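Local atomic coordinates of epidermal growth factor receptor pathway substrate 8-like protein 1 (Mus musculus, PDB entry 2CY5), a protein that probably binds peptides carrying NPXY-like motifs through its phosphotyrosine-binding domain and takes part in signal transduction, as EPS8 does. Residues 9-14 with 51-56; 16-21 with 108-113; 91-96 with 117-122. One frame throughout, in Å; residues are numbered along the deposited sequence.

Contact 1: residues 9-14 with 51-56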
loop_
_atom_site.group_PDB
_atom_site.type_symbol
_atom_site.label_atom_id
_atom_site.label_comp_id
_atom_site.label_asym_id
_atom_site.label_seq_id
_atom_site.Cartn_x
_atom_site.Cartn_y
_atom_site.Cartn_z
ATOM N N SER A 9 2.791 -21.559 -7.557
ATOM C CA SER A 9 3.778 -22.131 -6.693
ATOM C C SER A 9 3.797 -21.195 -5.478
ATOM O O SER A 9 3.412 -19.965 -5.598
ATOM C CB SER A 9 5.161 -22.052 -7.347
ATOM O OG SER A 9 5.240 -22.631 -8.643
ATOM N N GLN A 10 4.276 -21.708 -4.370
ATOM C CA GLN A 10 4.523 -20.880 -3.118
ATOM C C GLN A 10 5.865 -21.027 -2.553
ATOM O O GLN A 10 6.538 -22.072 -2.675
ATOM C CB GLN A 10 3.633 -21.148 -1.954
ATOM C CG GLN A 10 2.805 -22.341 -2.140
ATOM C CD GLN A 10 1.899 -22.528 -0.936
ATOM O OE1 GLN A 10 0.764 -22.009 -0.906
ATOM N NE2 GLN A 10 2.443 -23.188 0.099
ATOM N N TYR A 11 6.300 -19.982 -1.889
ATOM C CA TYR A 11 7.606 -19.932 -1.291
ATOM C C TYR A 11 7.498 -19.240 0.092
ATOM O O TYR A 11 6.613 -18.325 0.306
ATOM C CB TYR A 11 8.494 -19.041 -2.128
ATOM C CG TYR A 11 8.489 -19.499 -3.538
ATOM C CD1 TYR A 11 7.604 -18.918 -4.484
ATOM C CD2 TYR A 11 9.372 -20.518 -3.956
ATOM C CE1 TYR A 11 7.594 -19.317 -5.844
ATOM C CE2 TYR A 11 9.403 -20.910 -5.353
ATOM C CZ TYR A 11 8.548 -20.313 -6.264
ATOM O OH TYR A 11 8.546 -20.595 -7.567
ATOM N N HIS A 12 8.224 -19.758 1.058
ATOM C CA HIS A 12 8.246 -19.026 2.313
ATOM C C HIS A 12 9.359 -17.968 2.169
ATOM O O HIS A 12 10.461 -18.272 1.658
ATOM C CB HIS A 12 8.579 -19.913 3.462
ATOM C CG HIS A 12 7.472 -20.866 3.791
ATOM N ND1 HIS A 12 6.706 -20.740 4.932
ATOM C CD2 HIS A 12 6.946 -21.888 3.081
ATOM C CE1 HIS A 12 5.762 -21.652 4.900
ATOM N NE2 HIS A 12 5.886 -22.360 3.787
ATOM N N VAL A 13 9.054 -16.712 2.587
ATOM C CA VAL A 13 10.092 -15.709 2.530
ATOM C C VAL A 13 9.948 -14.872 3.809
ATOM O O VAL A 13 8.929 -14.980 4.475
ATOM C CB VAL A 13 9.839 -14.717 1.298
ATOM C CG1 VAL A 13 9.874 -15.510 -0.010
ATOM C CG2 VAL A 13 8.517 -14.047 1.498
ATOM N N ASN A 14 10.893 -13.973 4.004
ATOM C CA ASN A 14 10.782 -12.973 5.086
ATOM C C ASN A 14 10.631 -11.625 4.395
ATOM O O ASN A 14 11.529 -11.158 3.673
ATOM C CB ASN A 14 12.143 -12.922 5.855
ATOM C CG ASN A 14 12.270 -14.124 6.855
ATOM O OD1 ASN A 14 11.340 -14.634 7.248
ATOM N ND2 ASN A 14 13.426 -14.518 7.156
HETATM N N MSE A 51 6.540 -14.764 5.709
HETATM C CA MSE A 51 5.313 -14.735 4.946
HETATM C C MSE A 51 5.391 -15.806 3.859
HETATM O O MSE A 51 6.458 -16.280 3.465
HETATM C CB MSE A 51 5.195 -13.382 4.158
HETATM C CG MSE A 51 4.645 -12.247 4.893
HETATM SE SE MSE A 51 4.623 -10.676 3.690
HETATM C CE MSE A 51 4.098 -9.570 5.296
ATOM N N LEU A 52 4.248 -16.110 3.348
ATOM C CA LEU A 52 4.056 -17.045 2.202
ATOM C C LEU A 52 3.837 -16.265 0.928
ATOM O O LEU A 52 2.820 -15.591 0.783
ATOM C CB LEU A 52 2.766 -17.812 2.379
ATOM C CG LEU A 52 2.735 -19.237 1.841
ATOM C CD1 LEU A 52 4.120 -19.851 1.587
ATOM C CD2 LEU A 52 1.980 -20.035 2.932
ATOM N N LEU A 53 4.759 -16.391 -0.028
ATOM C CA LEU A 53 4.636 -15.670 -1.297
ATOM C C LEU A 53 4.156 -16.668 -2.397
ATOM O O LEU A 53 4.781 -17.768 -2.644
ATOM C CB LEU A 53 5.994 -14.981 -1.645
ATOM C CG LEU A 53 5.933 -14.072 -2.897
ATOM C CD1 LEU A 53 7.239 -13.219 -3.126
ATOM C CD2 LEU A 53 5.881 -14.944 -4.181
ATOM N N ARG A 54 2.978 -16.397 -2.924
ATOM C CA ARG A 54 2.373 -17.236 -3.926
ATOM C C ARG A 54 2.335 -16.663 -5.325
ATOM O O ARG A 54 1.963 -15.520 -5.542
ATOM C CB ARG A 54 1.027 -17.692 -3.394
ATOM C CG ARG A 54 0.305 -18.657 -4.352
ATOM C CD ARG A 54 -1.140 -19.107 -3.893
ATOM N NE ARG A 54 -1.100 -19.837 -2.615
ATOM C CZ ARG A 54 -2.195 -20.045 -1.856
ATOM N NH1 ARG A 54 -3.409 -19.594 -2.227
ATOM N NH2 ARG A 54 -2.092 -20.691 -0.713
ATOM N N VAL A 55 2.925 -17.374 -6.332
ATOM C CA VAL A 55 2.879 -16.841 -7.711
ATOM C C VAL A 55 1.834 -17.642 -8.490
ATOM O O VAL A 55 1.917 -18.896 -8.495
ATOM C CB VAL A 55 4.200 -17.054 -8.303
ATOM C CG1 VAL A 55 4.289 -16.461 -9.635
ATOM C CG2 VAL A 55 5.330 -16.392 -7.309
ATOM N N SER A 56 0.854 -16.979 -9.075
ATOM C CA SER A 56 -0.184 -17.627 -9.886
ATOM C C SER A 56 -0.142 -17.002 -11.180
ATOM O O SER A 56 0.552 -16.001 -11.393
ATOM C CB SER A 56 -1.511 -17.485 -9.208
ATOM O OG SER A 56 -2.016 -16.230 -9.470
HETATM O O HOH W 1 4.177 -20.321 -10.286
#
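Met51, present as selenomethionine, opens the pairing with Val13: its N donates to Val13 O and its O accepts from Val13 N. Leu52 lies on the other face of the sheet, where CD1 sits over one face of the His12 imidazole, 3.9 Å from the ring centroid and 16° off its normal, a CH-pi contact. The same methyl is close to the backbone, with Leu52 CD1 3.2 Å from Tyr11 O. Leu53 forms the next hydrogen-bonded pair: Leu53 N reaches Tyr11 O at 2.7 Å, and Leu53 CB packs against Val13 CG2. Arg54, with CG anti to the backbone N (chi1 -177°) and the chain bent at chi3 (-62°), lies beside Gln10; its NH2 donates to Gln10 OE1 (3.2 Å) almost straight down the carbonyl, and NE adds a weak second bond. Amide and guanidinium planes are nearly coplanar. Val55 closes the run by exchanging two backbone bonds with Ser9, and its CG2 meets the edge of the Tyr11 ring at CE1 (4.0 Å). The Tyr11 hydroxyl is hydrogen-bonded to Asp125 OD2. The result is an antiparallel strand pair whose Tyr11 and Val13 face helix 118-133, as expected for the first two strands of a PTB domain with its PH-like fold.

Contact 2: residues 16-21 with 108-113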
loop_
_atom_site.group_PDB
_atom_site.type_symbol
_atom_site.label_atom_id
_atom_site.label_comp_id
_atom_site.label_asym_id
_atom_site.label_seq_id
_atom_site.Cartn_x
_atom_site.Cartn_y
_atom_site.Cartn_z
ATOM N N LEU A 16 11.240 -7.879 4.286
ATOM C CA LEU A 16 12.146 -7.044 5.049
ATOM C C LEU A 16 11.605 -5.589 5.107
ATOM O O LEU A 16 11.601 -5.059 6.175
ATOM C CB LEU A 16 13.491 -6.961 4.392
ATOM C CG LEU A 16 14.124 -8.402 4.302
ATOM C CD1 LEU A 16 15.582 -8.200 3.707
ATOM C CD2 LEU A 16 14.276 -8.933 5.745
ATOM N N VAL A 17 11.231 -4.960 3.986
ATOM C CA VAL A 17 10.779 -3.532 4.031
ATOM C C VAL A 17 10.029 -3.220 2.691
ATOM O O VAL A 17 10.220 -3.946 1.670
ATOM C CB VAL A 17 12.110 -2.593 4.072
ATOM C CG1 VAL A 17 12.744 -2.375 2.687
ATOM C CG2 VAL A 17 11.657 -1.222 4.599
ATOM N N THR A 18 9.075 -2.272 2.726
ATOM C CA THR A 18 8.423 -1.750 1.558
ATOM C C THR A 18 8.595 -0.217 1.701
ATOM O O THR A 18 8.321 0.341 2.836
ATOM C CB THR A 18 7.014 -2.090 1.603
ATOM O OG1 THR A 18 6.818 -3.510 1.430
ATOM C CG2 THR A 18 6.265 -1.313 0.462
ATOM N N PHE A 19 9.032 0.501 0.690
ATOM C CA PHE A 19 9.148 1.942 0.797
ATOM C C PHE A 19 8.776 2.570 -0.530
ATOM O O PHE A 19 8.877 1.895 -1.582
ATOM C CB PHE A 19 10.577 2.337 1.308
ATOM C CG PHE A 19 11.721 2.029 0.349
ATOM C CD1 PHE A 19 11.905 2.754 -0.777
ATOM C CD2 PHE A 19 12.599 0.955 0.669
ATOM C CE1 PHE A 19 13.000 2.442 -1.680
ATOM C CE2 PHE A 19 13.692 0.616 -0.195
ATOM C CZ PHE A 19 13.890 1.339 -1.349
ATOM N N CYS A 20 8.291 3.817 -0.528
ATOM C CA CYS A 20 7.763 4.456 -1.762
ATOM C C CYS A 20 8.966 4.984 -2.510
ATOM O O CYS A 20 10.005 5.392 -1.919
ATOM C CB CYS A 20 6.826 5.760 -1.397
ATOM S SG CYS A 20 5.605 4.924 -0.231
ATOM N N LEU A 21 8.797 5.020 -3.784
ATOM C CA LEU A 21 9.882 5.573 -4.681
ATOM C C LEU A 21 9.434 6.888 -5.258
ATOM O O LEU A 21 8.512 6.891 -6.005
ATOM C CB LEU A 21 10.157 4.787 -5.957
ATOM C CG LEU A 21 10.939 3.566 -5.852
ATOM C CD1 LEU A 21 11.175 2.984 -7.200
ATOM C CD2 LEU A 21 12.313 3.961 -5.261
ATOM N N ASP A 108 6.189 1.424 -5.412
ATOM C CA ASP A 108 6.817 1.051 -4.132
ATOM C C ASP A 108 7.883 -0.032 -4.480
ATOM O O ASP A 108 7.652 -0.836 -5.471
ATOM C CB ASP A 108 5.782 0.285 -3.312
ATOM C CG ASP A 108 4.578 1.150 -2.885
ATOM O OD1 ASP A 108 4.991 2.226 -2.415
ATOM O OD2 ASP A 108 3.347 0.762 -2.980
ATOM N N VAL A 109 8.914 -0.041 -3.629
ATOM C CA VAL A 109 9.922 -1.093 -3.686
ATOM C C VAL A 109 9.621 -2.082 -2.530
ATOM O O VAL A 109 9.517 -1.630 -1.375
ATOM C CB VAL A 109 11.282 -0.493 -3.482
ATOM C CG1 VAL A 109 12.325 -1.678 -3.200
ATOM C CG2 VAL A 109 11.564 0.382 -4.744
ATOM N N HIS A 110 9.492 -3.370 -2.807
ATOM C CA HIS A 110 9.324 -4.338 -1.722
ATOM C C HIS A 110 10.643 -5.279 -1.720
ATOM O O HIS A 110 11.086 -5.783 -2.800
ATOM C CB HIS A 110 8.167 -5.226 -1.991
ATOM C CG HIS A 110 6.844 -4.527 -2.194
ATOM N ND1 HIS A 110 6.028 -4.181 -1.132
ATOM C CD2 HIS A 110 6.212 -4.084 -3.326
ATOM C CE1 HIS A 110 4.963 -3.532 -1.613
ATOM N NE2 HIS A 110 5.054 -3.450 -2.929
ATOM N N PHE A 111 11.256 -5.475 -0.559
ATOM C CA PHE A 111 12.409 -6.386 -0.462
ATOM C C PHE A 111 12.020 -7.578 0.412
ATOM O O PHE A 111 11.443 -7.423 1.561
ATOM C CB PHE A 111 13.585 -5.694 0.209
ATOM C CG PHE A 111 14.485 -4.956 -0.701
ATOM C CD1 PHE A 111 15.359 -5.609 -1.504
ATOM C CD2 PHE A 111 14.479 -3.555 -0.683
ATOM C CE1 PHE A 111 16.287 -4.921 -2.292
ATOM C CE2 PHE A 111 15.399 -2.811 -1.467
ATOM C CZ PHE A 111 16.348 -3.481 -2.293
ATOM N N PHE A 112 12.429 -8.786 -0.083
ATOM C CA PHE A 112 12.184 -10.068 0.631
ATOM C C PHE A 112 13.455 -10.846 0.665
ATOM O O PHE A 112 14.307 -10.712 -0.204
ATOM C CB PHE A 112 11.091 -10.911 -0.041
ATOM C CG PHE A 112 9.797 -10.190 -0.231
ATOM C CD1 PHE A 112 9.576 -9.380 -1.396
ATOM C CD2 PHE A 112 8.760 -10.369 0.625
ATOM C CE1 PHE A 112 8.307 -8.813 -1.695
ATOM C CE2 PHE A 112 7.416 -9.781 0.376
ATOM C CZ PHE A 112 7.198 -9.014 -0.812
ATOM N N GLN A 113 13.638 -11.571 1.754
ATOM C CA GLN A 113 14.860 -12.401 1.973
ATOM C C GLN A 113 14.373 -13.765 1.638
ATOM O O GLN A 113 13.314 -14.204 2.060
ATOM C CB GLN A 113 15.181 -12.443 3.423
ATOM C CG GLN A 113 16.387 -13.149 3.740
ATOM C CD GLN A 113 16.696 -12.905 5.188
ATOM O OE1 GLN A 113 15.826 -13.032 6.125
ATOM N NE2 GLN A 113 17.932 -12.531 5.400
#
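Val109 meets Phe19 and Leu21 with every carbon of its side chain. CB stands over one face of the Phe19 ring, 4.0 Å from the centroid, in a CH-pi contact displaced toward the rim. From there the branches part: CG1, anti to the backbone N (chi1 167°), follows the ring to Phe19 CZ and CE2, whereas CG2 runs into Leu21, where Val109 CG2 and Leu21 CG are an unusually tight 3.4 Å apart. Phe19 CE2 also approaches Phe111 CE2 at 4.0 Å, and Val17 CG1 touches the edge of the Phe111 ring. Met40 of helix 30-42 contacts both Val17 and Phe19.

The opposite face is more polar. Thr18 OG1 lies near the plane of the His110 ring and shares a 2.8 Å hydrogen bond with His110 ND1; OG1 is also hydrogen-bonded to His15 NE2. Cys20 forms a disulfide with Cys20 of the second subunit, and Asp108 OD2 a salt bridge with Arg104 of that subunit. The regular register is interrupted at Leu16, whose N bonds to Phe111 O at 2.8 Å while Val17 N makes a weak bond to the same oxygen. Two residues facing one is the classic beta bulge, here where the first and last strands of the PTB beta-sandwich pair.

Contact 3: residues 91-96 with 117-122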
loop_
_atom_site.group_PDB
_atom_site.type_symbol
_atom_site.label_atom_id
_atom_site.label_comp_id
_atom_site.label_asym_id
_atom_site.label_seq_id
_atom_site.Cartn_x
_atom_site.Cartn_y
_atom_site.Cartn_z
ATOM N N SER A 91 25.688 -12.773 2.483
ATOM C CA SER A 91 25.954 -14.041 1.797
ATOM C C SER A 91 24.708 -14.509 0.994
ATOM O O SER A 91 24.812 -15.459 0.227
ATOM C CB SER A 91 26.303 -15.106 2.825
ATOM O OG SER A 91 25.159 -15.391 3.628
ATOM N N ARG A 92 23.555 -13.818 1.205
ATOM C CA ARG A 92 22.217 -14.054 0.565
ATOM C C ARG A 92 21.657 -13.148 -0.453
ATOM O O ARG A 92 21.826 -11.944 -0.438
ATOM C CB ARG A 92 21.118 -14.120 1.564
ATOM C CG ARG A 92 21.081 -15.283 2.291
ATOM C CD ARG A 92 19.712 -15.484 2.683
ATOM N NE ARG A 92 19.649 -15.875 4.074
ATOM C CZ ARG A 92 18.508 -16.210 4.655
ATOM N NH1 ARG A 92 17.413 -16.198 3.956
ATOM N NH2 ARG A 92 18.431 -16.519 5.929
ATOM N N SER A 93 20.676 -13.755 -1.089
ATOM C CA SER A 93 20.018 -13.065 -2.151
ATOM C C SER A 93 18.716 -12.348 -1.645
ATOM O O SER A 93 18.001 -12.806 -0.779
ATOM C CB SER A 93 19.748 -14.101 -3.280
ATOM O OG SER A 93 19.769 -13.526 -4.614
ATOM N N LEU A 94 18.479 -11.151 -2.113
ATOM C CA LEU A 94 17.208 -10.525 -1.772
ATOM C C LEU A 94 16.342 -10.583 -3.072
ATOM O O LEU A 94 16.844 -10.424 -4.204
ATOM C CB LEU A 94 17.461 -9.082 -1.510
ATOM C CG LEU A 94 18.386 -8.981 -0.234
ATOM C CD1 LEU A 94 18.533 -7.492 0.028
ATOM C CD2 LEU A 94 17.793 -9.773 1.018
ATOM N N LEU A 95 15.041 -10.688 -2.874
ATOM C CA LEU A 95 14.118 -10.635 -3.945
ATOM C C LEU A 95 13.577 -9.129 -3.957
ATOM O O LEU A 95 13.084 -8.588 -2.932
ATOM C CB LEU A 95 12.940 -11.545 -3.651
ATOM C CG LEU A 95 11.850 -11.298 -4.750
ATOM C CD1 LEU A 95 12.264 -11.801 -6.151
ATOM C CD2 LEU A 95 10.471 -12.133 -4.355
ATOM N N LEU A 96 13.715 -8.441 -5.060
ATOM C CA LEU A 96 13.186 -7.085 -5.101
ATOM C C LEU A 96 12.005 -7.074 -6.013
ATOM O O LEU A 96 11.990 -7.658 -7.164
ATOM C CB LEU A 96 14.276 -6.217 -5.625
ATOM C CG LEU A 96 14.157 -4.707 -5.463
ATOM C CD1 LEU A 96 15.482 -4.023 -5.765
ATOM C CD2 LEU A 96 13.250 -4.340 -6.436
ATOM N N LEU A 117 14.866 -21.766 -0.633
ATOM C CA LEU A 117 14.759 -21.604 -2.060
ATOM C C LEU A 117 15.408 -20.362 -2.672
ATOM O O LEU A 117 15.447 -20.269 -3.850
ATOM C CB LEU A 117 13.292 -21.786 -2.499
ATOM C CG LEU A 117 12.858 -23.254 -2.167
ATOM C CD1 LEU A 117 11.376 -23.522 -2.388
ATOM C CD2 LEU A 117 13.684 -24.255 -3.112
ATOM N N GLY A 118 16.023 -19.483 -1.924
ATOM C CA GLY A 118 16.728 -18.327 -2.507
ATOM C C GLY A 118 15.743 -17.397 -3.222
ATOM O O GLY A 118 14.585 -17.750 -3.488
ATOM N N ALA A 119 16.225 -16.286 -3.691
ATOM C CA ALA A 119 15.391 -15.262 -4.347
ATOM C C ALA A 119 15.462 -15.506 -5.835
ATOM O O ALA A 119 14.580 -15.124 -6.558
ATOM C CB ALA A 119 16.063 -13.769 -4.081
ATOM N N GLU A 120 16.564 -16.135 -6.305
ATOM C CA GLU A 120 16.722 -16.339 -7.758
ATOM C C GLU A 120 15.650 -17.210 -8.377
ATOM O O GLU A 120 15.177 -16.893 -9.517
ATOM C CB GLU A 120 18.050 -17.021 -8.065
ATOM C CG GLU A 120 18.242 -16.984 -9.523
ATOM C CD GLU A 120 18.525 -15.534 -9.986
ATOM O OE1 GLU A 120 18.080 -15.269 -11.147
ATOM O OE2 GLU A 120 19.194 -14.739 -9.189
ATOM N N LEU A 121 15.245 -18.201 -7.643
ATOM C CA LEU A 121 14.196 -19.134 -8.144
ATOM C C LEU A 121 12.910 -18.421 -8.163
ATOM O O LEU A 121 12.102 -18.592 -9.071
ATOM C CB LEU A 121 14.111 -20.334 -7.197
ATOM C CG LEU A 121 13.176 -21.503 -7.540
ATOM C CD1 LEU A 121 13.690 -22.194 -8.766
ATOM C CD2 LEU A 121 13.103 -22.570 -6.450
ATOM N N ILE A 122 12.699 -17.514 -7.206
ATOM C CA ILE A 122 11.347 -16.841 -7.188
ATOM C C ILE A 122 11.276 -15.792 -8.279
ATOM O O ILE A 122 10.209 -15.645 -8.908
ATOM C CB ILE A 122 11.036 -16.167 -5.763
ATOM C CG1 ILE A 122 11.089 -17.229 -4.597
ATOM C CG2 ILE A 122 9.650 -15.538 -5.808
ATOM C CD1 ILE A 122 11.181 -16.562 -3.119
HETATM O O HOH W 2 21.175 -13.395 -7.083
#
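Leu95 and Ile122 meet through methyls that their torsions set in place: in Leu95, chi1 (172°) puts CG anti to the backbone N and chi2 (69°, to CD1) then sets the two methyls, of which CD2 is the one that meets the helix. In Ile122, chi1 alone places CG2, likewise anti to N and turned toward the strand. The two side chains cross at about a right angle, Leu95 CD2 lying 3.8 Å from Ile122 CG2. One turn earlier in the helical segment, Ala119 makes the closer approach. Its CB presses on the strand backbone, 3.4 Å from Leu94 C, and also touches Leu95 CB at 3.9 Å. So small a side chain lets helix and strand come near, the CA atoms of Leu95 and Ala119 being 4.8 Å apart and the short axes 7.1 Å at their closest.

No direct hydrogen bond spans the pair. Ser93 packs CB and OG against Ala119 CB, and OG is joined at 2.8 Å to a water that donates to Glu120 OE2 at 3.2 Å. This bridge ties the exposed margin of the contact, where Glu120 also forms a salt bridge to Arg123 through OE1. Ala119 N, by contrast, is buried by the contact and has no partner in the model. Just before it, Gly118 takes a positive phi (64°), a backbone shape that favours glycine.

Around the apolar part, Leu95 also packs on Phe112 and Cys82, and Ile122 on Tyr11 and Val13. The arrangement is the C-terminal helix capping one end of the PH-like beta-sandwich of a PTB domain; in relatives, the groove between this helix and the fifth strand, here 79-85, receives the peptide.

Contacts 1 and 2 share strand 9-20, their centres about 16 Å apart, and are stitched together where Gln113 N probably bonds to Asn14 O at 2.9 Å. Contact 2 joins contact 3 through the neighbouring strand, with Leu95 N probably donating to Phe112 O at 2.8 Å. Contact 3 then returns to contact 1 from the helix side: Ile122 CD1 packs 3.5 Å from Val13 CG1, and Leu95 CD2 lies 3.6 Å from Leu53 CD1. The calcium ion, bound by Ala6 and Asp125, belongs to the edge of contact 1, about 4 Å from the Ser9 side chain and about 9 Å from that of Ile122.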